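Local coordinates for protein subtilase cytotoxin subunit A (Escherichia coli, PDB 2IY9) that cleaves the host endoplasmic reticulum chaperone BiP as the serine protease subunit of the subtilase cytotoxin SubAB5, provoking ER stress and cell death, at residues V50-A56 against H89-A94; D63-F69 against L111-R115; S76-V80 against R116-D120; M93-I97 against I256-R260. One frame throughout, in Å; residues are numbered along the deposited sequence.

The four contacts trace how a subtilase brings distant chain segments together round its charge relay system. Interaction 1 holds Asp52 and His89, with the His89 side chain about 3 Å from that of Ser272. Interaction 2, its centre 10 Å away, joins the edge strand to 111-115, which hydrogen-bonds to strand 47-52 (Val50 N to Ser113 O, 2.8 Å). Interaction 3 joins the loops that follow strands 65-70 and 111-116; Asp52 O and Val117 N, 2.8 Å apart, tie it to interaction 1, and their centres are 9 Å apart. Interaction 4 shares Met93 and Ala94 with interaction 1 and covers another side of the same helix. Interactions 3 and 4 do not touch, their centres lying about 17 Å apart.

Interaction 1: residues V50-A56 against H89-A94; sequences VVDSGVA and HGTAMA
Asp52 meets His89 at the edge of the imidazole, the carboxylate and ring planes 30° apart and the two side chains crossing at about a right angle. As modelled, CD2 faces the carboxylate more closely than is plausible, so the exact setting is doubtful; NE2 is hydrogen-bonded to Ser150 O. Met93, bent at chi2 and chi3, lays CE over one face of the ring near its rim, while its CG rests 3.5 Å from Asp52 OD2. Ser53, which follows Asp52, holds OG between its backbone N and carbonyl carbon (chi1 68°), where it accepts the N-H of Gly90, N to OG 3.0 Å, and also bonds to Leu86 O. The placement on the fold is that of a subtilase charge relay system, the acid closing strand 47-52 and the histidine riding on helix 84-98, though the ring as modelled does not turn ND1 to the carboxylate; both are inferred to work with Ser272, whose side chain touches His89. The helix is kinked here: Gly90 N and Thr91 N lack bonds to the preceding turn. Ser53 supplies the first with a partner, and a water the second, accepting from Thr91 N at 3.0 Å and donating to Gly54 O at 2.9 Å. With no side chain on Gly90, Gly54 O can approach Gly90 CA to 3.3 Å in a CA-H...O contact. Farther along, Thr91 OG1 takes the N-H of Ala56 at 3.0 Å, nearly straight at 163°, and beside it Val55 CG1 packs on Ala94 CB at 3.9 Å.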
loop_
_atom_site.group_PDB
_atom_site.type_symbol
_atom_site.label_atom_id
_atom_site.label_comp_id
_atom_site.label_asym_id
_atom_site.label_seq_id
_atom_site.Cartn_x
_atom_site.Cartn_y
_atom_site.Cartn_z
ATOM N N VAL A 50 -7.658 -4.353 0.804
ATOM C CA VAL A 50 -7.646 -2.981 1.309
ATOM C C VAL A 50 -8.084 -3.005 2.772
ATOM O O VAL A 50 -9.286 -3.098 3.080
ATOM C CB VAL A 50 -8.480 -2.009 0.442
ATOM C CG1 VAL A 50 -8.635 -0.641 1.132
ATOM C CG2 VAL A 50 -7.824 -1.827 -0.908
ATOM N N VAL A 51 -7.082 -2.965 3.655
ATOM C CA VAL A 51 -7.291 -3.045 5.101
ATOM C C VAL A 51 -7.371 -1.593 5.576
ATOM O O VAL A 51 -6.365 -0.853 5.606
ATOM C CB VAL A 51 -6.167 -3.851 5.803
ATOM C CG1 VAL A 51 -6.483 -4.040 7.300
ATOM C CG2 VAL A 51 -5.983 -5.221 5.122
ATOM N N ASP A 52 -8.589 -1.168 5.899
ATOM C CA ASP A 52 -8.870 0.260 5.981
ATOM C C ASP A 52 -10.229 0.528 6.623
ATOM O O ASP A 52 -10.710 -0.277 7.422
ATOM C CB ASP A 52 -8.779 0.861 4.566
ATOM C CG ASP A 52 -8.212 2.268 4.559
ATOM O OD1 ASP A 52 -8.881 3.168 5.126
ATOM O OD2 ASP A 52 -7.110 2.472 3.986
ATOM N N SER A 53 -10.844 1.659 6.273
ATOM C CA SER A 53 -12.061 2.117 6.940
ATOM C C SER A 53 -13.353 1.668 6.237
ATOM O O SER A 53 -14.441 2.128 6.585
ATOM C CB SER A 53 -12.028 3.640 7.052
ATOM O OG SER A 53 -12.131 4.244 5.771
ATOM N N GLY A 54 -13.226 0.772 5.253
ATOM C CA GLY A 54 -14.378 0.281 4.486
ATOM C C GLY A 54 -14.448 0.928 3.113
ATOM O O GLY A 54 -14.000 2.066 2.922
ATOM N N VAL A 55 -15.007 0.199 2.146
ATOM C CA VAL A 55 -14.992 0.651 0.760
ATOM C C VAL A 55 -16.415 0.748 0.207
ATOM O O VAL A 55 -17.218 -0.170 0.365
ATOM C CB VAL A 55 -14.127 -0.275 -0.126
ATOM C CG1 VAL A 55 -14.254 0.108 -1.621
ATOM C CG2 VAL A 55 -12.669 -0.242 0.322
ATOM N N ALA A 56 -16.706 1.886 -0.412
ATOM C CA ALA A 56 -17.951 2.123 -1.126
ATOM C C ALA A 56 -17.716 1.784 -2.589
ATOM O O ALA A 56 -16.989 2.500 -3.300
ATOM C CB ALA A 56 -18.364 3.575 -0.987
ATOM N N HIS A 89 -11.775 7.258 3.556
ATOM C CA HIS A 89 -10.387 6.811 3.413
ATOM C C HIS A 89 -10.225 5.497 2.646
ATOM O O HIS A 89 -9.427 5.434 1.711
ATOM C CB HIS A 89 -9.696 6.735 4.774
ATOM C CG HIS A 89 -8.209 6.612 4.687
ATOM N ND1 HIS A 89 -7.378 7.704 4.556
ATOM C CD2 HIS A 89 -7.401 5.526 4.727
ATOM C CE1 HIS A 89 -6.122 7.294 4.514
ATOM N NE2 HIS A 89 -6.108 5.979 4.623
ATOM N N GLY A 90 -10.982 4.469 3.033
ATOM C CA GLY A 90 -10.925 3.168 2.347
ATOM C C GLY A 90 -11.269 3.272 0.865
ATOM O O GLY A 90 -10.565 2.707 0.008
ATOM N N THR A 91 -12.352 3.995 0.565
ATOM C CA THR A 91 -12.795 4.223 -0.825
ATOM C C THR A 91 -11.716 4.956 -1.635
ATOM O O THR A 91 -11.427 4.597 -2.782
ATOM C CB THR A 91 -14.127 5.034 -0.886
ATOM O OG1 THR A 91 -15.110 4.414 -0.050
ATOM C CG2 THR A 91 -14.669 5.106 -2.310
ATOM N N ALA A 92 -11.131 5.987 -1.029
ATOM C CA ALA A 92 -10.032 6.723 -1.639
ATOM C C ALA A 92 -8.890 5.783 -2.062
ATOM O O ALA A 92 -8.436 5.829 -3.204
ATOM C CB ALA A 92 -9.525 7.796 -0.688
ATOM N N MET A 93 -8.443 4.933 -1.136
ATOM C CA MET A 93 -7.306 4.033 -1.388
ATOM C C MET A 93 -7.621 3.015 -2.472
ATOM O O MET A 93 -6.834 2.837 -3.419
ATOM C CB MET A 93 -6.861 3.340 -0.097
ATOM C CG MET A 93 -6.484 4.317 1.050
ATOM S SD MET A 93 -5.174 5.469 0.604
ATOM C CE MET A 93 -6.036 7.027 0.483
ATOM N N ALA A 94 -8.786 2.381 -2.341
ATOM C CA ALA A 94 -9.309 1.457 -3.336
ATOM C C ALA A 94 -9.343 2.111 -4.708
ATOM O O ALA A 94 -8.964 1.481 -5.691
ATOM C CB ALA A 94 -10.691 0.958 -2.950
HETATM O O HOH W 1 -14.452 4.876 2.461
#

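Interaction 2: residues D63-F69 against L111-R115; sequences DSEFAKF and LISSR
Ala67-Phe69 and Leu111-Arg115 run side by side as parallel strands, axes 4.6 Å apart and 11° from parallel, with a beta bulge between Glu65 and Ala67 that shifts the register by one. Ile112 N bonds to Ser64 O (2.8 Å) ahead of the bulge, Phe66 N to Ile112 O (2.9 Å) within it, and Ser114 N to Ala67 O (3.0 Å) beyond it. Phe69 and Arg115 form the stacked pair of the contact. They lie alongside each other and point the same way, the guanidinium flat over one face of the ring with the planes at 15° and Arg115 CZ 4.0 Å from the ring centroid, a cation-pi stack. An extended chain from CG to NE carries the guanidinium there, and its polar rim is taken by Glu144, in a salt bridge with NE, and by Ser132 at NH1, which should fix its rotation. Ser113 OG approaches the edge of the same ring, 3.7 Å from Phe69 CE2. The bulge also puts Glu65 and Lys68 on one face of the sheet; Lys68 NZ reaches the syn lone pair of Glu65 OE2 at 2.6 Å, closing a salt bridge. At the corner of the chain, Phe66 CB rests on Leu111 CB at 4.0 Å, and the ring turns its edge to Ser113 CB. Strand 65-70 borders the seven-stranded parallel sheet, and helix 84-98 links it to 111-116 in a beta-alpha-beta crossover, with Ile112 packed beneath that helix on Ile97 and Ala98 and beside Val50 of strand 47-52.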
loop_
_atom_site.group_PDB
_atom_site.type_symbol
_atom_site.label_atom_id
_atom_site.label_comp_id
_atom_site.label_asym_id
_atom_site.label_seq_id
_atom_site.Cartn_x
_atom_site.Cartn_y
_atom_site.Cartn_z
ATOM N N ASP A 63 -17.589 -1.981 -10.284
ATOM C CA ASP A 63 -17.375 -3.375 -10.672
ATOM C C ASP A 63 -16.116 -3.993 -10.031
ATOM O O ASP A 63 -15.595 -4.987 -10.538
ATOM C CB ASP A 63 -17.261 -3.463 -12.199
ATOM C CG ASP A 63 -18.476 -2.898 -12.908
ATOM O OD1 ASP A 63 -19.602 -3.135 -12.428
ATOM O OD2 ASP A 63 -18.299 -2.201 -13.931
ATOM N N SER A 64 -15.644 -3.411 -8.930
ATOM C CA SER A 64 -14.354 -3.774 -8.342
ATOM C C SER A 64 -14.428 -4.751 -7.167
ATOM O O SER A 64 -13.400 -5.263 -6.718
ATOM C CB SER A 64 -13.604 -2.512 -7.891
ATOM O OG SER A 64 -13.308 -1.667 -8.988
ATOM N N GLU A 65 -15.626 -5.007 -6.654
ATOM C CA GLU A 65 -15.727 -5.811 -5.442
ATOM C C GLU A 65 -15.443 -7.294 -5.652
ATOM O O GLU A 65 -16.085 -7.951 -6.472
ATOM C CB GLU A 65 -17.074 -5.614 -4.732
ATOM C CG GLU A 65 -17.179 -6.418 -3.419
ATOM C CD GLU A 65 -18.505 -6.231 -2.693
ATOM O OE1 GLU A 65 -19.214 -5.251 -2.977
ATOM O OE2 GLU A 65 -18.839 -7.076 -1.833
ATOM N N PHE A 66 -14.496 -7.809 -4.873
ATOM C CA PHE A 66 -14.282 -9.253 -4.742
ATOM C C PHE A 66 -14.955 -9.765 -3.461
ATOM O O PHE A 66 -15.677 -10.761 -3.474
ATOM C CB PHE A 66 -12.784 -9.567 -4.710
ATOM C CG PHE A 66 -12.461 -11.023 -4.445
ATOM C CD1 PHE A 66 -12.573 -11.973 -5.461
ATOM C CD2 PHE A 66 -12.019 -11.437 -3.190
ATOM C CE1 PHE A 66 -12.264 -13.307 -5.225
ATOM C CE2 PHE A 66 -11.686 -12.791 -2.951
ATOM C CZ PHE A 66 -11.824 -13.715 -3.962
ATOM N N ALA A 67 -14.661 -9.104 -2.349
ATOM C CA ALA A 67 -15.271 -9.413 -1.074
ATOM C C ALA A 67 -15.216 -8.192 -0.181
ATOM O O ALA A 67 -14.500 -7.238 -0.465
ATOM C CB ALA A 67 -14.559 -10.587 -0.401
ATOM N N LYS A 68 -15.983 -8.233 0.904
ATOM C CA LYS A 68 -15.903 -7.219 1.947
ATOM C C LYS A 68 -16.130 -7.865 3.308
ATOM O O LYS A 68 -16.975 -8.756 3.448
ATOM C CB LYS A 68 -16.877 -6.059 1.695
ATOM C CG LYS A 68 -18.366 -6.435 1.692
ATOM C CD LYS A 68 -19.225 -5.268 1.201
ATOM C CE LYS A 68 -20.666 -5.728 0.952
ATOM N NZ LYS A 68 -20.760 -6.818 -0.081
ATOM N N PHE A 69 -15.349 -7.417 4.288
ATOM C CA PHE A 69 -15.343 -7.977 5.647
ATOM C C PHE A 69 -15.389 -6.879 6.689
ATOM O O PHE A 69 -14.900 -5.765 6.449
ATOM C CB PHE A 69 -14.047 -8.746 5.907
ATOM C CG PHE A 69 -13.857 -9.961 5.049
ATOM C CD1 PHE A 69 -14.167 -11.230 5.540
ATOM C CD2 PHE A 69 -13.294 -9.853 3.771
ATOM C CE1 PHE A 69 -13.962 -12.362 4.750
ATOM C CE2 PHE A 69 -13.090 -10.980 2.984
ATOM C CZ PHE A 69 -13.424 -12.227 3.470
ATOM N N LEU A 111 -9.210 -6.393 -8.662
ATOM C CA LEU A 111 -10.379 -6.331 -7.811
ATOM C C LEU A 111 -9.926 -5.977 -6.403
ATOM O O LEU A 111 -8.726 -5.957 -6.123
ATOM C CB LEU A 111 -11.121 -7.665 -7.815
ATOM C CG LEU A 111 -11.641 -8.167 -9.165
ATOM C CD1 LEU A 111 -12.209 -9.588 -9.031
ATOM C CD2 LEU A 111 -12.681 -7.240 -9.728
ATOM N N ILE A 112 -10.890 -5.694 -5.530
ATOM C CA ILE A 112 -10.606 -5.204 -4.192
ATOM C C ILE A 112 -11.340 -6.066 -3.160
ATOM O O ILE A 112 -12.539 -6.336 -3.295
ATOM C CB ILE A 112 -11.067 -3.713 -4.045
ATOM C CG1 ILE A 112 -10.271 -2.787 -4.993
ATOM C CG2 ILE A 112 -11.034 -3.246 -2.562
ATOM C CD1 ILE A 112 -8.767 -2.662 -4.670
ATOM N N SER A 113 -10.605 -6.494 -2.142
ATOM C CA SER A 113 -11.199 -7.126 -0.966
ATOM C C SER A 113 -11.083 -6.151 0.196
ATOM O O SER A 113 -9.976 -5.899 0.701
ATOM C CB SER A 113 -10.495 -8.441 -0.636
ATOM O OG SER A 113 -11.043 -9.014 0.537
ATOM N N SER A 114 -12.224 -5.602 0.609
ATOM C CA SER A 114 -12.260 -4.611 1.672
ATOM C C SER A 114 -12.311 -5.279 3.040
ATOM O O SER A 114 -13.157 -6.144 3.298
ATOM C CB SER A 114 -13.440 -3.670 1.505
ATOM O OG SER A 114 -13.425 -2.693 2.525
ATOM N N ARG A 115 -11.381 -4.893 3.905
ATOM C CA ARG A 115 -11.361 -5.418 5.256
ATOM C C ARG A 115 -11.415 -4.227 6.193
ATOM O O ARG A 115 -10.402 -3.536 6.424
ATOM C CB ARG A 115 -10.130 -6.309 5.470
ATOM C CG ARG A 115 -10.167 -7.568 4.603
ATOM C CD ARG A 115 -8.920 -8.429 4.697
ATOM N NE ARG A 115 -9.124 -9.663 3.937
ATOM C CZ ARG A 115 -9.628 -10.784 4.449
ATOM N NH1 ARG A 115 -9.970 -10.837 5.736
ATOM N NH2 ARG A 115 -9.799 -11.845 3.674
HETATM O O HOH W 2 -15.118 -3.894 4.275
#

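Interaction 3: residues S76-V80 against R116-D120; sequences SPFPV and RVIPD
Arg116 NH1 forms a salt bridge with the carboxylate of Asp74, just ahead of 76-80, and has Phe78 O at 2.9 Å and Ser76 O at 3.4 Å near it. The side chain gets there fully stretched, CG opposite the backbone N (chi1 -175°) and straight on to NE, so that the guanidinium spans the space between the two loops. Its other nitrogens turn back to their own segment. NE donates to Ile118 O at 3.0 Å, at 163°; the oxygen lies in the guanidinium plane, although the donor stands above the carbonyl plane. NH2 reaches Pro119 O through a weak bond. Together, one firm bond and one weak one should keep the group lying along the segment with the cis peptide before Pro119. Val80 crosses the arginine side chain at about a right angle and brings both methyls to one side of the guanidinium, CG1 3.5 Å from Arg116 NH1 and CG2 3.5 Å from Arg116 NH2; the latter methyl also packs on Pro119 CG at 3.6 Å. On the same loop, Ser76 OG accepts the N-H of Phe78 at 3.2 Å, forming an ST turn that shapes the chain bearing the two carbonyls. One arginine thus knits together the loops following strands 65-70 and 111-116, its side chain about 7 Å from that of Asp52, at the C-terminal ends of parallel strands where the subtilase fold carries its active site.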
loop_
_atom_site.group_PDB
_atom_site.type_symbol
_atom_site.label_atom_id
_atom_site.label_comp_id
_atom_site.label_asym_id
_atom_site.label_seq_id
_atom_site.Cartn_x
_atom_site.Cartn_y
_atom_site.Cartn_z
ATOM N N SER A 76 -20.160 -4.133 10.699
ATOM C CA SER A 76 -20.415 -3.621 9.351
ATOM C C SER A 76 -19.162 -3.542 8.461
ATOM O O SER A 76 -18.112 -3.074 8.904
ATOM C CB SER A 76 -21.072 -2.246 9.422
ATOM O OG SER A 76 -21.303 -1.728 8.125
ATOM N N PRO A 77 -19.281 -3.999 7.197
ATOM C CA PRO A 77 -18.194 -3.889 6.224
ATOM C C PRO A 77 -18.159 -2.528 5.512
ATOM O O PRO A 77 -17.222 -2.248 4.753
ATOM C CB PRO A 77 -18.535 -4.986 5.223
ATOM C CG PRO A 77 -20.019 -4.967 5.181
ATOM C CD PRO A 77 -20.454 -4.685 6.614
ATOM N N PHE A 78 -19.170 -1.691 5.764
ATOM C CA PHE A 78 -19.318 -0.421 5.059
ATOM C C PHE A 78 -18.717 0.732 5.861
ATOM O O PHE A 78 -18.718 0.679 7.091
ATOM C CB PHE A 78 -20.801 -0.139 4.783
ATOM C CG PHE A 78 -21.502 -1.257 4.062
ATOM C CD1 PHE A 78 -21.206 -1.536 2.728
ATOM C CD2 PHE A 78 -22.462 -2.029 4.714
ATOM C CE1 PHE A 78 -21.856 -2.574 2.052
ATOM C CE2 PHE A 78 -23.119 -3.065 4.050
ATOM C CZ PHE A 78 -22.811 -3.338 2.713
ATOM N N PRO A 79 -18.218 1.780 5.173
ATOM C CA PRO A 79 -17.664 2.899 5.932
ATOM C C PRO A 79 -18.768 3.709 6.615
ATOM O O PRO A 79 -19.902 3.760 6.123
ATOM C CB PRO A 79 -16.961 3.740 4.865
ATOM C CG PRO A 79 -17.693 3.442 3.604
ATOM C CD PRO A 79 -18.131 2.005 3.716
ATOM N N VAL A 80 -18.422 4.320 7.746
ATOM C CA VAL A 80 -19.370 5.098 8.541
ATOM C C VAL A 80 -18.970 6.570 8.598
ATOM O O VAL A 80 -17.827 6.933 8.283
ATOM C CB VAL A 80 -19.550 4.529 9.971
ATOM C CG1 VAL A 80 -20.155 3.126 9.923
ATOM C CG2 VAL A 80 -18.228 4.535 10.740
ATOM N N ARG A 116 -12.612 -3.962 6.714
ATOM C CA ARG A 116 -12.804 -2.760 7.518
ATOM C C ARG A 116 -12.305 -2.981 8.943
ATOM O O ARG A 116 -12.782 -3.883 9.627
ATOM C CB ARG A 116 -14.255 -2.281 7.504
ATOM C CG ARG A 116 -14.406 -0.949 8.252
ATOM C CD ARG A 116 -15.842 -0.443 8.395
ATOM N NE ARG A 116 -15.911 0.378 9.609
ATOM C CZ ARG A 116 -17.009 0.639 10.318
ATOM N NH1 ARG A 116 -18.208 0.190 9.949
ATOM N NH2 ARG A 116 -16.901 1.373 11.413
ATOM N N VAL A 117 -11.357 -2.150 9.383
ATOM C CA VAL A 117 -10.743 -2.308 10.716
ATOM C C VAL A 117 -10.889 -1.084 11.635
ATOM O O VAL A 117 -10.572 -1.157 12.835
ATOM C CB VAL A 117 -9.244 -2.707 10.615
ATOM C CG1 VAL A 117 -9.101 -4.068 9.964
ATOM C CG2 VAL A 117 -8.445 -1.653 9.853
ATOM N N ILE A 118 -11.344 0.028 11.047
ATOM C CA ILE A 118 -11.561 1.310 11.724
ATOM C C ILE A 118 -12.793 1.995 11.100
ATOM O O ILE A 118 -13.200 1.638 9.998
ATOM C CB ILE A 118 -10.311 2.250 11.646
ATOM C CG1 ILE A 118 -9.923 2.562 10.186
ATOM C CG2 ILE A 118 -9.129 1.669 12.450
ATOM C CD1 ILE A 118 -8.718 3.506 10.021
ATOM N N PRO A 119 -13.441 2.924 11.828
ATOM C CA PRO A 119 -13.216 3.233 13.232
ATOM C C PRO A 119 -13.864 2.153 14.098
ATOM O O PRO A 119 -14.550 1.258 13.574
ATOM C CB PRO A 119 -13.936 4.577 13.420
ATOM C CG PRO A 119 -15.028 4.559 12.426
ATOM C CD PRO A 119 -14.516 3.752 11.243
ATOM N N ASP A 120 -13.640 2.236 15.406
ATOM C CA ASP A 120 -14.247 1.315 16.365
ATOM C C ASP A 120 -13.944 -0.149 16.043
ATOM O O ASP A 120 -14.820 -1.008 16.086
ATOM C CB ASP A 120 -15.759 1.566 16.469
ATOM C CG ASP A 120 -16.089 3.037 16.645
ATOM O OD1 ASP A 120 -15.444 3.687 17.484
ATOM O OD2 ASP A 120 -16.965 3.555 15.925
#

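Interaction 4: residues M93-I97 against I256-R260; sequences MASLI and ITFLR
Helix 93-97 passes strand 256-259 at a steep angle, 111° between their directions and 6.7 Å between axes, with Ser95 and Leu259 the closest pair of backbones. Ser95 presents OG to the strand, accepting the N-H of Leu259 at 3.0 Å and an almost straight 165°. Its chi1 of 75° places OG between the backbone N and the carbonyl carbon, and the same hydroxyl bonds to Ala92 O one turn back in the helix, so this buried oxygen serves helix and strand at once. Packing is tight beside it: Ser95 CB and Leu259 CB are 3.4 Å apart. The strand pairs with 265-268 in a small antiparallel hairpin that leads into helix 271-288, near whose start lies Ser272, inferred to be the serine of the charge relay system. Leu96 points its CD2 branch into the strand's side, 3.4 Å from Ile256 CG2, another close carbon pair, and 3.3 Å from Thr257 O; the two side chains cross obliquely. Beyond the pair, Leu96 and Ile256 both also touch Glu273 of helix 271-288 and Tyr26 of helix 25-30.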
loop_
_atom_site.group_PDB
_atom_site.type_symbol
_atom_site.label_atom_id
_atom_site.label_comp_id
_atom_site.label_asym_id
_atom_site.label_seq_id
_atom_site.Cartn_x
_atom_site.Cartn_y
_atom_site.Cartn_z
ATOM N N MET A 93 -8.443 4.933 -1.136
ATOM C CA MET A 93 -7.306 4.033 -1.388
ATOM C C MET A 93 -7.621 3.015 -2.472
ATOM O O MET A 93 -6.834 2.837 -3.419
ATOM C CB MET A 93 -6.861 3.340 -0.097
ATOM C CG MET A 93 -6.484 4.317 1.050
ATOM S SD MET A 93 -5.174 5.469 0.604
ATOM C CE MET A 93 -6.036 7.027 0.483
ATOM N N ALA A 94 -8.786 2.381 -2.341
ATOM C CA ALA A 94 -9.309 1.457 -3.336
ATOM C C ALA A 94 -9.343 2.111 -4.708
ATOM O O ALA A 94 -8.964 1.481 -5.691
ATOM C CB ALA A 94 -10.691 0.958 -2.950
ATOM N N SER A 95 -9.763 3.377 -4.771
ATOM C CA SER A 95 -9.839 4.061 -6.060
ATOM C C SER A 95 -8.454 4.226 -6.681
ATOM O O SER A 95 -8.297 4.010 -7.884
ATOM C CB SER A 95 -10.611 5.386 -5.980
ATOM O OG SER A 95 -9.873 6.438 -5.371
ATOM N N LEU A 96 -7.452 4.579 -5.864
ATOM C CA LEU A 96 -6.086 4.773 -6.370
ATOM C C LEU A 96 -5.474 3.483 -6.929
ATOM O O LEU A 96 -4.728 3.519 -7.906
ATOM C CB LEU A 96 -5.180 5.375 -5.290
ATOM C CG LEU A 96 -5.531 6.798 -4.847
ATOM C CD1 LEU A 96 -4.647 7.189 -3.675
ATOM C CD2 LEU A 96 -5.422 7.825 -6.008
ATOM N N ILE A 97 -5.819 2.360 -6.306
ATOM C CA ILE A 97 -5.379 1.043 -6.743
ATOM C C ILE A 97 -6.111 0.600 -8.014
ATOM O O ILE A 97 -5.484 0.136 -8.968
ATOM C CB ILE A 97 -5.581 -0.002 -5.626
ATOM C CG1 ILE A 97 -4.698 0.327 -4.410
ATOM C CG2 ILE A 97 -5.300 -1.443 -6.132
ATOM C CD1 ILE A 97 -5.133 -0.426 -3.159
ATOM N N ILE A 256 -2.802 14.270 -4.998
ATOM C CA ILE A 256 -3.369 13.018 -5.500
ATOM C C ILE A 256 -4.898 13.067 -5.444
ATOM O O ILE A 256 -5.480 13.254 -4.373
ATOM C CB ILE A 256 -2.867 11.785 -4.685
ATOM C CG1 ILE A 256 -1.328 11.765 -4.538
ATOM C CG2 ILE A 256 -3.443 10.486 -5.264
ATOM C CD1 ILE A 256 -0.512 11.489 -5.842
ATOM N N THR A 257 -5.542 12.911 -6.601
ATOM C CA THR A 257 -7.004 12.950 -6.680
ATOM C C THR A 257 -7.564 11.544 -6.386
ATOM O O THR A 257 -7.022 10.553 -6.867
ATOM C CB THR A 257 -7.471 13.459 -8.066
ATOM O OG1 THR A 257 -6.828 14.712 -8.365
ATOM C CG2 THR A 257 -8.965 13.677 -8.093
ATOM N N PHE A 258 -8.628 11.468 -5.588
ATOM C CA PHE A 258 -9.219 10.185 -5.183
ATOM C C PHE A 258 -10.750 10.224 -5.142
ATOM O O PHE A 258 -11.359 11.296 -5.177
ATOM C CB PHE A 258 -8.670 9.751 -3.821
ATOM C CG PHE A 258 -8.879 10.771 -2.734
ATOM C CD1 PHE A 258 -10.134 10.940 -2.146
ATOM C CD2 PHE A 258 -7.825 11.574 -2.311
ATOM C CE1 PHE A 258 -10.335 11.895 -1.146
ATOM C CE2 PHE A 258 -8.011 12.521 -1.308
ATOM C CZ PHE A 258 -9.270 12.682 -0.725
ATOM N N LEU A 259 -11.359 9.044 -5.056
ATOM C CA LEU A 259 -12.807 8.892 -5.032
ATOM C C LEU A 259 -13.372 8.927 -3.605
ATOM O O LEU A 259 -12.780 8.351 -2.679
ATOM C CB LEU A 259 -13.189 7.560 -5.692
ATOM C CG LEU A 259 -14.668 7.237 -5.924
ATOM C CD1 LEU A 259 -15.262 8.226 -6.921
ATOM C CD2 LEU A 259 -14.835 5.797 -6.410
ATOM N N ARG A 260 -14.516 9.597 -3.446
ATOM C CA ARG A 260 -15.274 9.627 -2.181
ATOM C C ARG A 260 -16.551 8.766 -2.295
ATOM O O ARG A 260 -17.046 8.566 -3.404
ATOM C CB ARG A 260 -15.669 11.064 -1.839
ATOM C CG ARG A 260 -14.510 12.059 -1.671
ATOM C CD ARG A 260 -15.022 13.490 -1.811
ATOM N NE ARG A 260 -16.222 13.687 -1.004
ATOM C CZ ARG A 260 -16.216 14.045 0.278
ATOM N NH1 ARG A 260 -15.068 14.269 0.910
ATOM N NH2 ARG A 260 -17.365 14.179 0.927
#